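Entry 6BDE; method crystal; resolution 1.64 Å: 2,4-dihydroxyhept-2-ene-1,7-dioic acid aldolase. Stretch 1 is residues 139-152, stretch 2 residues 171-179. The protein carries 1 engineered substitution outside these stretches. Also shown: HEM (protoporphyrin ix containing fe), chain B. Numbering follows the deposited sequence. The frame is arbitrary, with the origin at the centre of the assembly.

Stretch 1 139-152: MHHFGLGLMNKTFE
Stretch 2 (171-179) EVKFIINKN

Helix 140-152 packs along strand 171-178 in nearly the same direction, with axes 22° apart (signed crossing angle -22°) and 10.7 Å at closest approach. The register is set by His 140 CA to Val 172 CA (7.0 Å), Leu 144 CA to Phe 174 CA (8.7 Å), Met 147 CA to Ile 176 CA (9.2 Å) and Phe 151 CA to Lys 178 CA (8.3 Å). One helical turn thus advances about two strand residues, and no hydrogen bond crosses the interface.

His 140, Met 147 and Phe 151 direct CB toward the strand, where Val 172, Phe 174 and Ile 176 direct CB toward the helix. Phe 174 (m, chi2 74°) is the centre of the contact. His 140 (chi1 38°, chi2 82°) places CD2 3.7 Å from CG2 of Val 172 (chi1 t), and its carbonyl O meets the Phe 174 ring edge, 3.4 Å from CZ. Gly 143 has no side chain; a CB here would lie 3.1 Å from HEM CMD, so its absence leaves room for the heme. The CA-to-CB bond of Leu 144 (t, p) points sideways, and CB lies 4.2 Å from CE2 of Phe 174, again at the edge. Met 147 (m, t, t) lays CE over one face of that ring, a CH-pi contact 4.0 Å from the centroid; its SD is 3.9 Å from CD1 of Ile 176 (chi1 m, chi2 146°). Finally, Phe 151 (m, chi2 -87°) brings CZ 3.5 Å from CG2 of Ile 176 and CE1 3.5 Å from CG of Lys 178.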

# COMPACT_ATOMS: atom_id res chain seq x y z
N MET A 139 -2.47 -6.97 -2.90
CA MET A 139 -2.00 -6.05 -1.86
C MET A 139 -3.05 -5.02 -1.49
O MET A 139 -2.75 -3.83 -1.33
CB MET A 139 -0.70 -5.38 -2.30
CG MET A 139 0.46 -6.35 -2.47
SD MET A 139 1.98 -5.57 -3.02
CE MET A 139 2.29 -4.43 -1.68
N HIS A 140 -4.30 -5.46 -1.34
CA HIS A 140 -5.40 -4.54 -1.06
C HIS A 140 -5.20 -3.81 0.26
O HIS A 140 -5.55 -2.63 0.39
CB HIS A 140 -6.73 -5.29 -1.07
CG HIS A 140 -6.65 -6.66 -0.46
ND1 HIS A 140 -6.72 -6.88 0.90
CD2 HIS A 140 -6.52 -7.88 -1.03
CE1 HIS A 140 -6.63 -8.17 1.14
NE2 HIS A 140 -6.51 -8.81 -0.01
N HIS A 141 -4.65 -4.49 1.27
CA HIS A 141 -4.44 -3.85 2.56
C HIS A 141 -3.25 -2.89 2.55
O HIS A 141 -3.21 -1.97 3.38
CB HIS A 141 -4.26 -4.90 3.65
CG HIS A 141 -5.54 -5.29 4.31
ND1 HIS A 141 -6.63 -5.77 3.61
CD2 HIS A 141 -5.92 -5.26 5.61
CE1 HIS A 141 -7.62 -6.02 4.45
NE2 HIS A 141 -7.22 -5.72 5.67
N PHE A 142 -2.29 -3.08 1.64
CA PHE A 142 -1.28 -2.05 1.42
C PHE A 142 -1.93 -0.77 0.91
O PHE A 142 -1.61 0.33 1.38
CB PHE A 142 -0.22 -2.55 0.44
CG PHE A 142 0.88 -1.57 0.17
CD1 PHE A 142 1.88 -1.36 1.10
CD2 PHE A 142 0.92 -0.86 -1.02
CE1 PHE A 142 2.90 -0.45 0.86
CE2 PHE A 142 1.93 0.05 -1.27
CZ PHE A 142 2.92 0.25 -0.33
N GLY A 143 -2.85 -0.89 -0.04
CA GLY A 143 -3.60 0.27 -0.49
C GLY A 143 -4.53 0.83 0.56
O GLY A 143 -4.73 2.04 0.63
N LEU A 144 -5.11 -0.05 1.39
CA LEU A 144 -5.97 0.42 2.47
C LEU A 144 -5.19 1.29 3.45
O LEU A 144 -5.70 2.32 3.92
CB LEU A 144 -6.61 -0.77 3.19
CG LEU A 144 -7.42 -0.46 4.45
CD1 LEU A 144 -8.56 0.50 4.15
CD2 LEU A 144 -7.96 -1.74 5.07
N GLY A 145 -3.96 0.90 3.78
CA GLY A 145 -3.15 1.71 4.67
C GLY A 145 -2.80 3.06 4.06
O GLY A 145 -2.74 4.07 4.76
N LEU A 146 -2.55 3.08 2.75
CA LEU A 146 -2.31 4.35 2.07
C LEU A 146 -3.57 5.21 2.05
O LEU A 146 -3.49 6.44 2.16
CB LEU A 146 -1.80 4.10 0.65
CG LEU A 146 -0.37 3.57 0.52
CD1 LEU A 146 -0.14 2.98 -0.86
CD2 LEU A 146 0.64 4.66 0.81
N MET A 147 -4.74 4.58 1.90
CA MET A 147 -5.99 5.32 1.94
C MET A 147 -6.25 5.89 3.33
O MET A 147 -6.72 7.03 3.46
CB MET A 147 -7.15 4.43 1.51
CG MET A 147 -7.16 4.04 0.04
SD MET A 147 -8.60 3.02 -0.33
CE MET A 147 -8.33 2.63 -2.05
N ASN A 148 -5.96 5.11 4.38
CA ASN A 148 -6.13 5.60 5.75
C ASN A 148 -5.34 6.88 5.97
O ASN A 148 -5.85 7.86 6.53
CB ASN A 148 -5.69 4.52 6.74
CG ASN A 148 -6.69 3.39 6.87
OD1 ASN A 148 -7.81 3.48 6.37
ND2 ASN A 148 -6.29 2.32 7.55
N LYS A 149 -4.07 6.89 5.55
CA LYS A 149 -3.22 8.06 5.75
C LYS A 149 -3.53 9.19 4.78
O LYS A 149 -3.18 10.34 5.07
CB LYS A 149 -1.75 7.65 5.63
CG LYS A 149 -1.25 6.81 6.79
CD LYS A 149 -1.34 7.59 8.10
CE LYS A 149 -0.91 6.74 9.28
NZ LYS A 149 -0.89 7.53 10.54
N THR A 150 -4.17 8.89 3.65
CA THR A 150 -4.64 9.96 2.76
C THR A 150 -5.69 10.81 3.46
O THR A 150 -5.64 12.05 3.41
CB THR A 150 -5.20 9.36 1.47
OG1 THR A 150 -4.15 8.68 0.77
CG2 THR A 150 -5.77 10.46 0.58
N PHE A 151 -6.64 10.16 4.13
CA PHE A 151 -7.65 10.91 4.88
C PHE A 151 -7.03 11.62 6.08
O PHE A 151 -7.41 12.75 6.40
CB PHE A 151 -8.77 9.97 5.33
CG PHE A 151 -9.74 9.64 4.23
CD1 PHE A 151 -10.83 10.47 4.00
CD2 PHE A 151 -9.57 8.52 3.44
CE1 PHE A 151 -11.73 10.19 2.99
CE2 PHE A 151 -10.47 8.23 2.43
CZ PHE A 151 -11.55 9.07 2.20
N GLU A 152 -6.07 10.97 6.75
CA GLU A 152 -5.40 11.60 7.88
C GLU A 152 -4.61 12.82 7.44
O GLU A 152 -4.52 13.82 8.17
CB GLU A 152 -4.49 10.60 8.59
CG GLU A 152 -3.74 11.17 9.78
CD GLU A 152 -3.28 10.11 10.75
OE1 GLU A 152 -2.51 10.45 11.68
OE2 GLU A 152 -3.68 8.94 10.60
N GLU A 171 -9.14 -9.17 -6.80
CA GLU A 171 -10.16 -8.21 -7.21
C GLU A 171 -10.96 -7.84 -5.97
O GLU A 171 -11.65 -8.69 -5.41
CB GLU A 171 -11.07 -8.77 -8.31
CG GLU A 171 -12.08 -7.76 -8.83
CD GLU A 171 -13.05 -8.35 -9.83
OE1 GLU A 171 -12.81 -9.49 -10.29
OE2 GLU A 171 -14.05 -7.68 -10.15
N VAL A 172 -10.85 -6.58 -5.55
CA VAL A 172 -11.44 -6.12 -4.30
C VAL A 172 -12.20 -4.83 -4.56
O VAL A 172 -11.66 -3.90 -5.16
CB VAL A 172 -10.37 -5.90 -3.21
CG1 VAL A 172 -11.02 -5.46 -1.90
CG2 VAL A 172 -9.55 -7.17 -3.00
N LYS A 173 -13.45 -4.77 -4.11
CA LYS A 173 -14.25 -3.56 -4.19
C LYS A 173 -14.04 -2.73 -2.93
O LYS A 173 -14.29 -3.21 -1.82
CB LYS A 173 -15.73 -3.90 -4.36
CG LYS A 173 -16.63 -2.68 -4.52
CD LYS A 173 -18.09 -3.03 -4.31
CE LYS A 173 -18.97 -2.45 -5.40
NZ LYS A 173 -20.41 -2.77 -5.20
N PHE A 174 -13.57 -1.50 -3.10
CA PHE A 174 -13.38 -0.57 -1.99
C PHE A 174 -14.60 0.34 -1.91
O PHE A 174 -14.93 1.04 -2.88
CB PHE A 174 -12.11 0.27 -2.19
CG PHE A 174 -10.85 -0.45 -1.82
CD1 PHE A 174 -10.33 -1.44 -2.63
CD2 PHE A 174 -10.16 -0.11 -0.66
CE1 PHE A 174 -9.15 -2.09 -2.29
CE2 PHE A 174 -8.99 -0.76 -0.32
CZ PHE A 174 -8.49 -1.75 -1.13
N ILE A 175 -15.26 0.34 -0.76
CA ILE A 175 -16.39 1.23 -0.50
C ILE A 175 -15.93 2.24 0.54
O ILE A 175 -15.82 1.92 1.73
CB ILE A 175 -17.64 0.46 -0.03
CG1 ILE A 175 -17.93 -0.71 -0.98
CG2 ILE A 175 -18.83 1.39 0.04
CD1 ILE A 175 -19.15 -1.51 -0.60
N ILE A 176 -15.64 3.46 0.09
CA ILE A 176 -15.06 4.50 0.93
C ILE A 176 -16.13 5.54 1.23
O ILE A 176 -16.74 6.09 0.30
CB ILE A 176 -13.84 5.14 0.25
CG1 ILE A 176 -12.81 4.07 -0.12
CG2 ILE A 176 -13.22 6.19 1.16
CD1 ILE A 176 -12.05 4.38 -1.39
N ASN A 177 -16.34 5.82 2.51
CA ASN A 177 -17.31 6.81 2.95
C ASN A 177 -16.66 7.69 4.00
O ASN A 177 -16.31 7.21 5.09
CB ASN A 177 -18.58 6.15 3.50
CG ASN A 177 -19.62 5.89 2.43
OD1 ASN A 177 -20.37 6.79 2.06
ND2 ASN A 177 -19.66 4.66 1.93
N LYS A 178 -16.48 8.97 3.69
CA LYS A 178 -15.93 9.91 4.66
C LYS A 178 -16.84 10.00 5.87
O LYS A 178 -18.06 10.11 5.74
CB LYS A 178 -15.73 11.28 4.02
CG LYS A 178 -14.41 11.94 4.40
CD LYS A 178 -14.22 13.26 3.68
CE LYS A 178 -15.23 14.30 4.14
NZ LYS A 178 -15.13 15.55 3.35
N ASN A 179 -16.24 9.95 7.05
CA ASN A 179 -16.99 9.75 8.28
C ASN A 179 -17.84 10.97 8.63
O ASN A 179 -17.58 12.10 8.19
CB ASN A 179 -16.04 9.43 9.43
CG ASN A 179 -15.68 7.97 9.50
OD1 ASN A 179 -16.55 7.10 9.40
ND2 ASN A 179 -14.40 7.68 9.68
CHA HEM B . 2.58 -0.01 -5.78
CHB HEM B . 4.33 5.13 -5.89
CHC HEM B . -0.57 6.86 -4.06
CHD HEM B . -2.25 1.68 -3.70
C1A HEM B . 3.23 1.57 -5.84
C2A HEM B . 4.63 1.46 -6.02
C3A HEM B . 5.05 2.73 -6.05
C4A HEM B . 3.88 3.50 -5.88
CMA HEM B . 6.48 3.23 -6.24
CAA HEM B . 5.46 0.19 -6.18
CBA HEM B . 5.51 -0.16 -7.67
CGA HEM B . 6.44 -1.34 -7.94
O1A HEM B . 6.75 -1.63 -9.13
O2A HEM B . 6.90 -2.01 -6.98
C1B HEM B . 2.98 5.90 -5.31
C2B HEM B . 3.10 7.38 -4.88
C3B HEM B . 1.80 7.76 -4.42
C4B HEM B . 0.96 6.52 -4.59
CMB HEM B . 4.35 8.25 -4.95
CAB HEM B . 1.34 9.11 -3.89
CBB HEM B . 1.47 10.20 -4.62
C1C HEM B . -1.23 5.29 -3.85
C2C HEM B . -2.40 5.34 -3.06
C3C HEM B . -2.80 4.06 -2.97
C4C HEM B . -1.86 3.34 -3.73
CMC HEM B . -3.05 6.57 -2.43
CAC HEM B . -4.02 3.52 -2.24
CBC HEM B . -5.10 3.19 -2.92
C1D HEM B . -0.84 0.98 -4.28
C2D HEM B . -0.88 -0.50 -4.01
C3D HEM B . 0.35 -1.00 -4.52
C4D HEM B . 1.10 0.22 -5.10
CMD HEM B . -2.00 -1.31 -3.34
CAD HEM B . 0.82 -2.45 -4.51
CBD HEM B . 0.98 -2.99 -5.93
CGD HEM B . -0.28 -3.76 -6.32
O1D HEM B . -1.31 -3.66 -5.60
O2D HEM B . -0.27 -4.48 -7.35
NA HEM B . 2.66 2.84 -5.67
NB HEM B . 1.60 5.27 -5.06
NC HEM B . -0.78 4.04 -4.28
ND HEM B . 0.38 1.57 -4.89
FE HEM B . 0.75 3.48 -5.47